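Long-range contacts in uncharacterized protein C22E12.03c (Schizosaccharomyces pombe, PDB 4QYT), which converts methylglyoxal to (R)-lactate in a single step without glutathione and takes part in protection against reactive oxygen species: residues 5-10 / 74-79; 17-22 / 162-167; 62-67 / 92-97; 102-107 / 154-159. All blocks are in the same frame, centred on the assembly; numbering follows the deposited sequence. Where two conformers were deposited one is given.

Interaction 1: 5-10 / 74-79; sequences VKVCLF and YDIAII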
loop_
_atom_site.group_PDB
_atom_site.type_symbol
_atom_site.label_atom_id
_atom_site.label_comp_id
_atom_site.label_asym_id
_atom_site.label_seq_id
_atom_site.Cartn_x
_atom_site.Cartn_y
_atom_site.Cartn_z
ATOM N N VAL A 5 -16.925 -13.146 -9.265
ATOM C CA VAL A 5 -16.680 -12.662 -7.860
ATOM C C VAL A 5 -16.543 -11.167 -7.922
ATOM O O VAL A 5 -15.854 -10.657 -8.807
ATOM C CB VAL A 5 -15.404 -13.291 -7.258
ATOM C CG1 VAL A 5 -15.043 -12.668 -5.922
ATOM C CG2 VAL A 5 -15.607 -14.789 -7.097
ATOM N N LYS A 6 -16.976 -10.521 -6.855
ATOM C CA LYS A 6 -17.146 -9.091 -6.885
ATOM C C LYS A 6 -16.824 -8.547 -5.499
ATOM O O LYS A 6 -17.520 -8.872 -4.521
ATOM C CB LYS A 6 -18.600 -8.819 -7.253
ATOM C CG LYS A 6 -18.939 -9.226 -8.677
ATOM C CD LYS A 6 -20.418 -9.085 -8.962
ATOM C CE LYS A 6 -21.260 -10.029 -8.110
ATOM N NZ LYS A 6 -22.266 -10.867 -8.848
ATOM N N VAL A 7 -15.806 -7.699 -5.395
ATOM C CA VAL A 7 -15.294 -7.278 -4.095
ATOM C C VAL A 7 -15.658 -5.826 -3.812
ATOM O O VAL A 7 -15.541 -4.959 -4.682
ATOM C CB VAL A 7 -13.758 -7.465 -4.066
ATOM C CG1 VAL A 7 -13.175 -7.080 -2.718
ATOM C CG2 VAL A 7 -13.384 -8.896 -4.435
ATOM N N CYS A 8 -16.024 -5.583 -2.551
ATOM C CA CYS A 8 -16.157 -4.235 -2.007
ATOM C C CYS A 8 -15.051 -3.989 -0.992
ATOM O O CYS A 8 -14.961 -4.714 0.012
ATOM C CB CYS A 8 -17.494 -4.088 -1.286
ATOM S SG CYS A 8 -17.634 -2.564 -0.348
ATOM N N LEU A 9 -14.242 -2.967 -1.250
ATOM C CA LEU A 9 -13.263 -2.491 -0.276
ATOM C C LEU A 9 -13.848 -1.208 0.328
ATOM O O LEU A 9 -13.923 -0.171 -0.310
ATOM C CB LEU A 9 -11.944 -2.260 -1.005
ATOM C CG LEU A 9 -10.759 -1.825 -0.202
ATOM C CD1 LEU A 9 -10.548 -2.447 1.104
ATOM C CD2 LEU A 9 -9.506 -1.838 -1.034
ATOM N N PHE A 10 -14.332 -1.338 1.574
ATOM C CA PHE A 10 -14.842 -0.151 2.257
ATOM C C PHE A 10 -13.702 0.802 2.547
ATOM O O PHE A 10 -12.568 0.408 2.817
ATOM C CB PHE A 10 -15.535 -0.548 3.564
ATOM C CG PHE A 10 -16.903 -1.139 3.395
ATOM C CD1 PHE A 10 -17.955 -0.361 2.935
ATOM C CD2 PHE A 10 -17.192 -2.452 3.751
ATOM C CE1 PHE A 10 -19.240 -0.878 2.842
ATOM C CE2 PHE A 10 -18.480 -2.949 3.673
ATOM C CZ PHE A 10 -19.508 -2.169 3.224
ATOM N N TYR A 74 -22.151 -7.776 -4.243
ATOM C CA TYR A 74 -20.787 -8.087 -3.809
ATOM C C TYR A 74 -20.753 -9.421 -3.113
ATOM O O TYR A 74 -21.705 -9.825 -2.443
ATOM C CB TYR A 74 -20.244 -6.993 -2.866
ATOM C CG TYR A 74 -20.141 -5.654 -3.493
ATOM C CD1 TYR A 74 -19.136 -5.352 -4.409
ATOM C CD2 TYR A 74 -21.026 -4.651 -3.178
ATOM C CE1 TYR A 74 -19.043 -4.100 -4.999
ATOM C CE2 TYR A 74 -20.943 -3.402 -3.746
ATOM C CZ TYR A 74 -19.958 -3.129 -4.695
ATOM O OH TYR A 74 -19.901 -1.866 -5.252
ATOM N N ASP A 75 -19.617 -10.102 -3.255
ATOM C CA ASP A 75 -19.355 -11.369 -2.585
ATOM C C ASP A 75 -18.346 -11.286 -1.461
ATOM O O ASP A 75 -18.292 -12.191 -0.617
ATOM C CB ASP A 75 -18.863 -12.401 -3.631
ATOM C CG ASP A 75 -19.782 -12.476 -4.796
ATOM O OD1 ASP A 75 -20.954 -12.857 -4.571
ATOM O OD2 ASP A 75 -19.414 -11.990 -5.884
ATOM N N ILE A 76 -17.485 -10.269 -1.489
ATOM C CA ILE A 76 -16.453 -10.098 -0.471
ATOM C C ILE A 76 -16.573 -8.653 0.025
ATOM O O ILE A 76 -16.667 -7.732 -0.770
ATOM C CB ILE A 76 -15.039 -10.358 -1.023
ATOM C CG1 ILE A 76 -14.923 -11.742 -1.659
ATOM C CG2 ILE A 76 -13.985 -10.153 0.067
ATOM C CD1 ILE A 76 -13.509 -12.126 -2.037
ATOM N N ALA A 77 -16.536 -8.514 1.357
ATOM C CA ALA A 77 -16.513 -7.202 2.002
ATOM C C ALA A 77 -15.230 -7.076 2.789
ATOM O O ALA A 77 -14.963 -7.937 3.620
ATOM C CB ALA A 77 -17.704 -7.044 2.927
ATOM N N ILE A 78 -14.477 -6.013 2.542
ATOM C CA ILE A 78 -13.184 -5.801 3.213
ATOM C C ILE A 78 -13.258 -4.490 3.995
ATOM O O ILE A 78 -13.618 -3.443 3.469
ATOM C CB ILE A 78 -12.029 -5.753 2.176
ATOM C CG1 ILE A 78 -12.009 -7.022 1.313
ATOM C CG2 ILE A 78 -10.693 -5.536 2.911
ATOM C CD1 ILE A 78 -10.995 -6.984 0.211
ATOM N N ILE A 79 -12.773 -4.587 5.241
ATOM C CA ILE A 79 -12.755 -3.481 6.174
ATOM C C ILE A 79 -11.308 -3.260 6.567
ATOM O O ILE A 79 -10.679 -4.077 7.280
ATOM C CB ILE A 79 -13.640 -3.708 7.407
ATOM C CG1 ILE A 79 -15.013 -4.170 6.934
ATOM C CG2 ILE A 79 -13.802 -2.379 8.148
ATOM C CD1 ILE A 79 -15.987 -4.515 8.033
HETATM O O HOH W 1 -22.474 -12.400 -6.592
#

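Interaction 2: 17-22 / 162-167; sequences EIEFSA and QGPGTA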
loop_
_atom_site.group_PDB
_atom_site.type_symbol
_atom_site.label_atom_id
_atom_site.label_comp_id
_atom_site.label_asym_id
_atom_site.label_seq_id
_atom_site.Cartn_x
_atom_site.Cartn_y
_atom_site.Cartn_z
ATOM N N GLU A 17 -3.696 3.891 4.255
ATOM C CA GLU A 17 -3.314 3.752 2.844
ATOM C C GLU A 17 -2.739 2.376 2.523
ATOM O O GLU A 17 -3.014 1.811 1.443
ATOM C CB GLU A 17 -2.284 4.804 2.462
ATOM C CG GLU A 17 -2.747 6.258 2.486
ATOM C CD GLU A 17 -2.661 6.991 3.811
ATOM O OE1 GLU A 17 -2.602 6.328 4.895
ATOM O OE2 GLU A 17 -2.678 8.229 3.776
ATOM N N ILE A 18 -1.898 1.845 3.402
ATOM C CA ILE A 18 -1.239 0.572 3.141
ATOM C C ILE A 18 -2.262 -0.563 3.133
ATOM O O ILE A 18 -2.240 -1.442 2.240
ATOM C CB ILE A 18 -0.097 0.334 4.148
ATOM C CG1 ILE A 18 1.001 1.366 3.928
ATOM C CG2 ILE A 18 0.415 -1.085 4.041
ATOM C CD1 ILE A 18 1.995 1.471 5.093
ATOM N N GLU A 19 -3.134 -0.550 4.127
ATOM C CA GLU A 19 -4.142 -1.609 4.259
ATOM C C GLU A 19 -5.201 -1.543 3.167
ATOM O O GLU A 19 -5.751 -2.576 2.812
ATOM C CB GLU A 19 -4.753 -1.545 5.627
ATOM C CG GLU A 19 -3.734 -1.895 6.695
ATOM C CD GLU A 19 -4.099 -1.458 8.053
ATOM O OE1 GLU A 19 -5.187 -0.976 8.313
ATOM O OE2 GLU A 19 -3.158 -1.560 8.903
ATOM N N PHE A 20 -5.482 -0.350 2.650
ATOM C CA PHE A 20 -6.327 -0.209 1.465
ATOM C C PHE A 20 -5.617 -0.769 0.221
ATOM O O PHE A 20 -6.174 -1.565 -0.519
ATOM C CB PHE A 20 -6.710 1.269 1.256
ATOM C CG PHE A 20 -7.593 1.505 0.043
ATOM C CD1 PHE A 20 -7.045 1.504 -1.252
ATOM C CD2 PHE A 20 -8.970 1.629 0.177
ATOM C CE1 PHE A 20 -7.849 1.671 -2.373
ATOM C CE2 PHE A 20 -9.771 1.781 -0.924
ATOM C CZ PHE A 20 -9.209 1.773 -2.193
ATOM N N SER A 21 -4.374 -0.325 -0.019
ATOM C CA SER A 21 -3.733 -0.612 -1.309
ATOM C C SER A 21 -3.406 -2.080 -1.542
ATOM O O SER A 21 -3.366 -2.520 -2.685
ATOM C CB SER A 21 -2.471 0.247 -1.457
ATOM O OG SER A 21 -2.771 1.637 -1.392
ATOM N N ALA A 22 -3.064 -2.821 -0.490
ATOM C CA ALA A 22 -2.663 -4.205 -0.704
ATOM C C ALA A 22 -3.806 -5.069 -1.274
ATOM O O ALA A 22 -3.644 -5.633 -2.369
ATOM C CB ALA A 22 -2.055 -4.790 0.568
ATOM N N GLN A 162 -3.313 -8.289 11.211
ATOM C CA GLN A 162 -2.789 -7.429 12.265
ATOM C C GLN A 162 -2.531 -5.970 11.882
ATOM O O GLN A 162 -2.802 -5.067 12.686
ATOM C CB GLN A 162 -1.495 -8.030 12.809
ATOM C CG GLN A 162 -1.730 -9.366 13.515
ATOM C CD GLN A 162 -0.517 -9.874 14.238
ATOM O OE1 GLN A 162 0.550 -10.039 13.650
ATOM N NE2 GLN A 162 -0.672 -10.129 15.538
ATOM N N GLY A 163 -1.898 -5.686 10.753
ATOM C CA GLY A 163 -1.405 -4.334 10.565
ATOM C C GLY A 163 -0.873 -4.067 9.195
ATOM O O GLY A 163 -0.973 -4.897 8.304
ATOM N N PRO A 164 -0.274 -2.888 9.010
ATOM C CA PRO A 164 0.220 -2.572 7.675
ATOM C C PRO A 164 1.192 -3.590 7.169
ATOM O O PRO A 164 1.167 -3.931 6.001
ATOM C CB PRO A 164 0.854 -1.184 7.846
ATOM C CG PRO A 164 0.412 -0.695 9.135
ATOM C CD PRO A 164 -0.136 -1.776 9.963
ATOM N N GLY A 165 2.035 -4.123 8.046
ATOM C CA GLY A 165 2.998 -5.140 7.628
ATOM C C GLY A 165 2.400 -6.443 7.164
ATOM O O GLY A 165 3.075 -7.193 6.484
ATOM N N THR A 166 1.149 -6.711 7.538
ATOM C CA THR A 166 0.493 -7.964 7.152
ATOM C C THR A 166 -0.566 -7.742 6.073
ATOM O O THR A 166 -1.255 -8.707 5.719
ATOM C CB THR A 166 -0.137 -8.664 8.351
ATOM O OG1 THR A 166 -1.215 -7.885 8.861
ATOM C CG2 THR A 166 0.864 -8.899 9.420
ATOM N N ALA A 167 -0.633 -6.544 5.487
ATOM C CA ALA A 167 -1.685 -6.262 4.513
ATOM C C ALA A 167 -1.569 -7.112 3.257
ATOM O O ALA A 167 -2.590 -7.526 2.695
ATOM C CB ALA A 167 -1.713 -4.800 4.205
#

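Interaction 3: 62-67 / 92-97; sequences KEIPSA and TPFVQQ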
loop_
_atom_site.group_PDB
_atom_site.type_symbol
_atom_site.label_atom_id
_atom_site.label_comp_id
_atom_site.label_asym_id
_atom_site.label_seq_id
_atom_site.Cartn_x
_atom_site.Cartn_y
_atom_site.Cartn_z
ATOM N N LYS A 62 -24.034 5.292 0.129
ATOM C CA LYS A 62 -25.392 5.798 0.033
ATOM C C LYS A 62 -26.069 5.412 -1.268
ATOM O O LYS A 62 -27.287 5.503 -1.406
ATOM C CB LYS A 62 -25.419 7.303 0.240
ATOM C CG LYS A 62 -24.937 7.739 1.617
ATOM C CD LYS A 62 -25.081 9.218 1.917
ATOM C CE LYS A 62 -24.419 9.535 3.259
ATOM N NZ LYS A 62 -24.203 10.977 3.514
ATOM N N GLU A 63 -25.271 4.956 -2.229
ATOM C CA GLU A 63 -25.776 4.433 -3.500
ATOM C C GLU A 63 -26.460 3.085 -3.370
ATOM O O GLU A 63 -27.102 2.615 -4.328
ATOM C CB GLU A 63 -24.666 4.277 -4.533
ATOM C CG GLU A 63 -24.000 5.576 -4.927
ATOM C CD GLU A 63 -22.723 5.366 -5.692
ATOM O OE1 GLU A 63 -22.607 4.363 -6.437
ATOM O OE2 GLU A 63 -21.804 6.212 -5.553
ATOM N N ILE A 64 -26.259 2.392 -2.260
ATOM C CA ILE A 64 -26.671 1.011 -2.093
ATOM C C ILE A 64 -27.789 0.990 -1.069
ATOM O O ILE A 64 -27.566 1.391 0.057
ATOM C CB ILE A 64 -25.488 0.129 -1.653
ATOM C CG1 ILE A 64 -24.325 0.258 -2.644
ATOM C CG2 ILE A 64 -25.952 -1.312 -1.537
ATOM C CD1 ILE A 64 -23.009 -0.300 -2.120
ATOM N N PRO A 65 -29.025 0.594 -1.457
ATOM C CA PRO A 65 -30.171 0.935 -0.613
ATOM C C PRO A 65 -30.298 0.110 0.634
ATOM O O PRO A 65 -31.048 0.501 1.528
ATOM C CB PRO A 65 -31.357 0.776 -1.554
ATOM C CG PRO A 65 -30.896 -0.207 -2.592
ATOM C CD PRO A 65 -29.455 0.184 -2.812
ATOM N N SER A 66 -29.655 -1.047 0.718
ATOM C CA SER A 66 -29.754 -1.904 1.905
ATOM C C SER A 66 -28.611 -2.922 1.874
ATOM O O SER A 66 -27.980 -3.127 0.860
ATOM C CB SER A 66 -31.094 -2.675 1.915
ATOM O OG SER A 66 -31.061 -3.677 0.918
ATOM N N ALA A 67 -28.428 -3.584 3.017
ATOM C CA ALA A 67 -27.486 -4.689 3.089
ATOM C C ALA A 67 -27.857 -5.851 2.182
ATOM O O ALA A 67 -26.986 -6.516 1.599
ATOM C CB ALA A 67 -27.263 -5.137 4.524
ATOM N N THR A 92 -20.709 1.971 11.751
ATOM C CA THR A 92 -21.742 2.251 10.755
ATOM C C THR A 92 -22.664 1.061 10.649
ATOM O O THR A 92 -22.208 -0.011 10.253
ATOM C CB THR A 92 -21.077 2.522 9.406
ATOM O OG1 THR A 92 -20.207 3.640 9.494
ATOM C CG2 THR A 92 -22.067 2.819 8.325
ATOM N N PRO A 93 -23.971 1.191 10.931
ATOM C CA PRO A 93 -24.844 0.017 10.849
ATOM C C PRO A 93 -24.799 -0.684 9.516
ATOM O O PRO A 93 -24.846 -1.910 9.497
ATOM C CB PRO A 93 -26.220 0.581 11.246
ATOM C CG PRO A 93 -25.861 1.683 12.207
ATOM C CD PRO A 93 -24.631 2.324 11.618
ATOM N N PHE A 94 -24.734 0.056 8.403
ATOM C CA PHE A 94 -24.694 -0.604 7.108
ATOM C C PHE A 94 -23.557 -1.624 7.027
ATOM O O PHE A 94 -23.731 -2.731 6.506
ATOM C CB PHE A 94 -24.551 0.440 6.031
ATOM C CG PHE A 94 -24.514 -0.114 4.623
ATOM C CD1 PHE A 94 -25.691 -0.287 3.929
ATOM C CD2 PHE A 94 -23.326 -0.422 3.967
ATOM C CE1 PHE A 94 -25.689 -0.753 2.630
ATOM C CE2 PHE A 94 -23.321 -0.886 2.656
ATOM C CZ PHE A 94 -24.509 -1.023 1.985
ATOM N N VAL A 95 -22.365 -1.210 7.471
ATOM C CA VAL A 95 -21.206 -2.100 7.458
ATOM C C VAL A 95 -21.411 -3.315 8.340
ATOM O O VAL A 95 -21.155 -4.450 7.953
ATOM C CB VAL A 95 -19.924 -1.333 7.826
ATOM C CG1 VAL A 95 -18.741 -2.259 7.919
ATOM C CG2 VAL A 95 -19.657 -0.212 6.841
ATOM N N GLN A 96 -21.926 -3.062 9.546
ATOM C CA GLN A 96 -22.227 -4.146 10.469
ATOM C C GLN A 96 -23.249 -5.136 9.875
ATOM O O GLN A 96 -23.136 -6.352 10.052
ATOM C CB GLN A 96 -22.779 -3.602 11.786
ATOM C CG GLN A 96 -21.839 -2.694 12.549
ATOM C CD GLN A 96 -22.582 -1.835 13.550
ATOM O OE1 GLN A 96 -23.809 -1.972 13.730
ATOM N NE2 GLN A 96 -21.855 -0.964 14.220
ATOM N N GLN A 97 -24.289 -4.590 9.245
ATOM C CA GLN A 97 -25.337 -5.406 8.637
ATOM C C GLN A 97 -24.783 -6.282 7.523
ATOM O O GLN A 97 -25.147 -7.450 7.387
ATOM C CB GLN A 97 -26.431 -4.509 8.055
ATOM C CG GLN A 97 -27.298 -3.795 9.105
ATOM C CD GLN A 97 -28.011 -2.523 8.606
ATOM O OE1 GLN A 97 -27.787 -2.023 7.497
ATOM N NE2 GLN A 97 -28.856 -1.990 9.436
HETATM O O HOH W 2 -29.548 -2.897 5.573
#

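Interaction 4: 102-107 / 154-159; sequences FYKKPN and LEENLI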
loop_
_atom_site.group_PDB
_atom_site.type_symbol
_atom_site.label_atom_id
_atom_site.label_comp_id
_atom_site.label_asym_id
_atom_site.label_seq_id
_atom_site.Cartn_x
_atom_site.Cartn_y
_atom_site.Cartn_z
ATOM N N PHE A 102 -23.137 -11.601 5.772
ATOM C CA PHE A 102 -22.177 -12.416 5.079
ATOM C C PHE A 102 -21.656 -13.561 5.923
ATOM O O PHE A 102 -21.215 -14.570 5.389
ATOM C CB PHE A 102 -20.994 -11.575 4.578
ATOM C CG PHE A 102 -21.201 -10.844 3.280
ATOM C CD1 PHE A 102 -22.441 -10.519 2.796
ATOM C CD2 PHE A 102 -20.103 -10.474 2.525
ATOM C CE1 PHE A 102 -22.582 -9.869 1.600
ATOM C CE2 PHE A 102 -20.234 -9.806 1.337
ATOM C CZ PHE A 102 -21.479 -9.505 0.871
ATOM N N TYR A 103 -21.616 -13.397 7.253
ATOM C CA TYR A 103 -20.908 -14.358 8.110
ATOM C C TYR A 103 -21.539 -15.734 7.965
ATOM O O TYR A 103 -22.737 -15.919 8.105
ATOM C CB TYR A 103 -20.925 -13.906 9.558
ATOM C CG TYR A 103 -20.054 -14.753 10.464
ATOM C CD1 TYR A 103 -18.680 -14.726 10.356
ATOM C CD2 TYR A 103 -20.603 -15.668 11.342
ATOM C CE1 TYR A 103 -17.851 -15.514 11.130
ATOM C CE2 TYR A 103 -19.785 -16.460 12.149
ATOM C CZ TYR A 103 -18.412 -16.381 12.025
ATOM O OH TYR A 103 -17.604 -17.174 12.809
ATOM N N LYS A 104 -20.680 -16.719 7.726
ATOM C CA LYS A 104 -21.073 -18.114 7.556
ATOM C C LYS A 104 -21.973 -18.357 6.360
ATOM O O LYS A 104 -22.493 -19.439 6.220
ATOM C CB LYS A 104 -21.690 -18.699 8.821
ATOM C CG LYS A 104 -20.659 -19.057 9.851
ATOM C CD LYS A 104 -21.245 -19.690 11.095
ATOM C CE LYS A 104 -21.656 -21.097 10.769
ATOM N NZ LYS A 104 -21.969 -21.853 12.009
ATOM N N LYS A 105 -22.040 -17.449 5.417
ATOM C CA LYS A 105 -22.750 -17.729 4.204
ATOM C C LYS A 105 -21.835 -18.438 3.234
ATOM O O LYS A 105 -20.649 -18.100 3.078
ATOM C CB LYS A 105 -23.331 -16.455 3.620
ATOM C CG LYS A 105 -24.383 -15.799 4.502
ATOM C CD LYS A 105 -25.591 -16.695 4.725
ATOM C CE LYS A 105 -26.159 -16.422 6.110
ATOM N NZ LYS A 105 -26.731 -15.057 6.239
ATOM N N PRO A 106 -22.449 -19.318 2.441
ATOM C CA PRO A 106 -21.632 -19.920 1.393
ATOM C C PRO A 106 -21.287 -18.905 0.312
ATOM O O PRO A 106 -22.130 -18.158 -0.164
ATOM C CB PRO A 106 -22.559 -21.059 0.836
ATOM C CG PRO A 106 -23.441 -21.379 1.996
ATOM C CD PRO A 106 -23.698 -20.074 2.666
ATOM N N ASN A 107 -20.032 -18.925 -0.095
ATOM C CA ASN A 107 -19.536 -18.100 -1.173
ATOM C C ASN A 107 -19.640 -16.596 -0.916
ATOM O O ASN A 107 -19.564 -15.801 -1.860
ATOM C CB ASN A 107 -20.134 -18.533 -2.501
ATOM C CG ASN A 107 -19.563 -19.853 -2.971
ATOM O OD1 ASN A 107 -18.336 -19.950 -3.125
ATOM N ND2 ASN A 107 -20.366 -20.886 -3.036
ATOM N N LEU A 154 -8.024 -17.113 9.919
ATOM C CA LEU A 154 -9.230 -17.438 9.201
ATOM C C LEU A 154 -10.122 -18.328 10.072
ATOM O O LEU A 154 -9.651 -19.361 10.549
ATOM C CB LEU A 154 -8.866 -18.210 7.922
ATOM C CG LEU A 154 -10.004 -18.813 7.093
ATOM C CD1 LEU A 154 -11.000 -17.807 6.553
ATOM C CD2 LEU A 154 -9.463 -19.653 5.953
ATOM N N GLU A 155 -11.368 -17.920 10.283
ATOM C CA GLU A 155 -12.337 -18.746 10.991
ATOM C C GLU A 155 -13.633 -18.596 10.241
ATOM O O GLU A 155 -14.025 -17.483 9.929
ATOM C CB GLU A 155 -12.502 -18.327 12.450
ATOM C CG GLU A 155 -13.515 -19.185 13.179
ATOM C CD GLU A 155 -13.579 -18.914 14.665
ATOM O OE1 GLU A 155 -12.588 -18.390 15.209
ATOM O OE2 GLU A 155 -14.570 -19.327 15.290
ATOM N N GLU A 156 -14.265 -19.717 9.894
ATOM C CA GLU A 156 -15.395 -19.682 8.991
ATOM C C GLU A 156 -15.023 -18.916 7.736
ATOM O O GLU A 156 -14.058 -19.304 7.072
ATOM C CB GLU A 156 -16.651 -19.169 9.702
ATOM C CG GLU A 156 -17.112 -20.121 10.787
ATOM C CD GLU A 156 -17.734 -21.422 10.259
ATOM O OE1 GLU A 156 -17.977 -21.563 9.055
ATOM O OE2 GLU A 156 -17.893 -22.375 11.028
ATOM N N ASN A 157 -15.762 -17.863 7.377
ATOM C CA ASN A 157 -15.434 -17.052 6.197
ATOM C C ASN A 157 -14.985 -15.645 6.580
ATOM O O ASN A 157 -15.076 -14.739 5.759
ATOM C CB ASN A 157 -16.641 -16.993 5.248
ATOM C CG ASN A 157 -17.850 -16.330 5.864
ATOM O OD1 ASN A 157 -17.980 -16.223 7.091
ATOM N ND2 ASN A 157 -18.737 -15.858 4.996
ATOM N N LEU A 158 -14.394 -15.539 7.777
ATOM C CA LEU A 158 -13.867 -14.276 8.305
ATOM C C LEU A 158 -12.338 -14.365 8.345
ATOM O O LEU A 158 -11.775 -15.216 9.062
ATOM C CB LEU A 158 -14.391 -14.025 9.704
ATOM C CG LEU A 158 -13.812 -12.781 10.411
ATOM C CD1 LEU A 158 -14.156 -11.496 9.675
ATOM C CD2 LEU A 158 -14.242 -12.745 11.871
ATOM N N ILE A 159 -11.701 -13.475 7.606
ATOM C CA ILE A 159 -10.265 -13.315 7.629
ATOM C C ILE A 159 -9.968 -12.045 8.437
ATOM O O ILE A 159 -10.477 -10.964 8.118
ATOM C CB ILE A 159 -9.743 -13.144 6.181
ATOM C CG1 ILE A 159 -9.956 -14.421 5.341
ATOM C CG2 ILE A 159 -8.264 -12.755 6.190
ATOM C CD1 ILE A 159 -11.366 -14.711 4.848
#

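Interaction 1: 5-10 / 74-79
Lys6 O starts the backbone ladder: it takes Asp75 N at 2.7 Å and Ile76 N in a weak second bond. Next, Cys8 N donates to Ile76 O, Cys8 O accepts Ile78 N, and Phe10 N gives to Ile78 O. This alternation marks a parallel pair, and the strand axes diverge by 17°.

Aliphatic packing occupies one face of the sheet, where the beta-branched Val7, Ile76 and Ile78 suit the extended backbone. Val7 CG1 meets Ile78 CD1 at 3.7 Å, and Leu9 CD1 rests on Ile78 CG2 at 3.6 Å. Phe20, Trp24 and Phe27 of helix 17-29 cover this face.

Aromatic contacts gather on the other face. Cys8 CB sits over the Tyr74 ring, 3.8 Å from its centroid, in a CH-pi contact. With SG anti to the backbone N (chi1 170°), the sulfur lies over the centre of the Phe10 ring. A small cysteine thus serves two rings. Tyr74 OH is hydrogen-bonded to Asp35 and Arg59.

At the exposed end, a water accepts from Lys6 NZ (2.7 Å) and donates to Asp75 OD1 (2.6 Å), linking the charges. The arrangement is that of neighbouring parallel strands at the centre of the DJ-1/PfpI alpha/beta sandwich.

Interaction 2: 17-22 / 162-167
The flat carboxylate of Glu19 meets the puckered ring of Pro164: its OE2 stands over one face of that ring, above the N-CD bond, 3.2 Å from both Pro164 N and Pro164 CD. Ile18 comes to another part of the same ring: its CG2 reaches Pro164 CB at 3.8 Å, the two side chains crossing at about a right angle. A proline nitrogen has no hydrogen to give, so the approach of OE2 is packing, perhaps favoured by the weakly polarised C-H bonds of CD. Glu19 reaches this far because its chain is extended beyond CG (chi2 162°). Its OE1 accepts a weak bond from Gly81 N, and OE2 lies close to OD1 of the oxidised Cys114, a 3-sulfinoalanine here. Glu19, Cys114 and His133 are the inferred active-site residues.

Glycine suits position 163, since a CB there would collide with Pro164 CD. The turn is held by Gly163 N, which donates to Thr166 OG1 at 3.0 Å. Beyond it the chains meet through small residues: Ala22 CB touches Ala167 CB at 3.7 Å and Ala167 O at 3.5 Å, bringing the backbones near each other.

The second subunit lies alongside: Ile18 packs on its Met168 and Pro164 on its Arg29. Within the chain, helix 17-29 follows strand 7-12, and residues 162-167 join strand 158-161 to helix 167-178, so the contact sets the starts of two helices side by side.

Interaction 3: 62-67 / 92-97
Phe94 holds CG anti to its backbone N (chi1 -179°), and the far rim of its ring, CE1 and CZ, reaches 62-67; Ile64 likewise holds CG2 anti to its own N. Ile64 CG2 meets Phe94 CZ at 3.8 Å, at the edge of the ring and near its plane, the two side chains crossing at about a right angle. Phe94 CE1 also reaches the backbone at Ser66 C, 3.7 Å away. A long flat phenylalanine suits this place because it spans from helix to loop, and it touches Phe10 and Tyr61 as well. An alanine here would probably leave Ile64 CG2 without its mate and open a gap between the loop and helix 93-102.

Nearer the surface, Ala67 CB packs on Gln97 CB at 3.7 Å, the small alanine allowing the close approach. Glutamine adds a polar tip: a water accepts from Ala67 N at 2.9 Å and donates to Gln97 OE1 at 2.8 Å, bridging the first residue of helix 67-73 to the side chain of Gln97 in helix 93-102. Ser66 is the N-cap residue of helix 67-73, its OG bonded to Asp69 N. The loop leading into helix 67-73 thus packs on helix 93-102, on one side of the central sheet of the alpha/beta sandwich.

Interaction 4: 102-107 / 154-159
Asn157 belongs to the type II' turn of the two-residue beta hairpin joining strands 152-155 and 158-161, and its amide grips the type II turn from Phe102 to Lys105. Asn157 ND2 donates to Phe102 O at 2.8 Å with a bond angle of 162°. The oxygen lies in the amide plane of Asn157, but the nitrogen stands above the plane of the Phe102 carbonyl. Lys105 N reaches Phe102 O from the opposite face at 3.0 Å, closing the turn. On the other branch, Asn157 OD1 accepts Lys104 N at 2.8 Å, again from above the carbonyl plane. ND2 has another acceptor in Lys108 O. The amide gets there with CG in the crowded position between backbone N and carbonyl carbon (chi1 62°). Asparagine suits the site by offering a donor and an acceptor from one short flat group. A leucine in its place would probably leave the Lys104 N-H without its acceptor and let the turn drift from the hairpin.

Around the amide the contacts are van der Waals. Tyr103 CE1 meets Leu158 CB at 4.0 Å, at the ring edge, while Tyr103 OH touches Glu156 CG at 3.6 Å; the ring and carboxylate planes are 70° apart. Lys104 CG lies by Glu156 OE1 at 3.8 Å, but Lys104 NZ and Glu156 OE2, 4.2 Å apart, fall short of a salt bridge. Leu158 also packs on Ile110 and Met112. A side-chain amide thus joins the helix-to-strand turn to the hairpin that ends the mixed sheet with an antiparallel edge strand.

Overall arrangement
From the N terminus, strand 7-12 enters interaction 1, which closes at 74-79 and sets two central parallel strands together. Before that closure, helix 17-29 starts interaction 2, which waits until 162-167, and 62-67 opens interaction 3, completed by 92-97; both therefore cross interaction 1. Interaction 4, between 102-107 and 154-159, begins after interactions 1 and 3 are complete, and the long span of interaction 2 encloses both 3 and 4. Interaction 1 touches the other three: Leu9 packs on Phe20, Phe10 on Phe94, and Tyr74 and Asp75 on Phe102. The central strands thus carry helix 17-29 on one face and helix 93-102 on the other, while interaction 4 ties the turn after helix 93-102 to the hairpin farther along the same sheet.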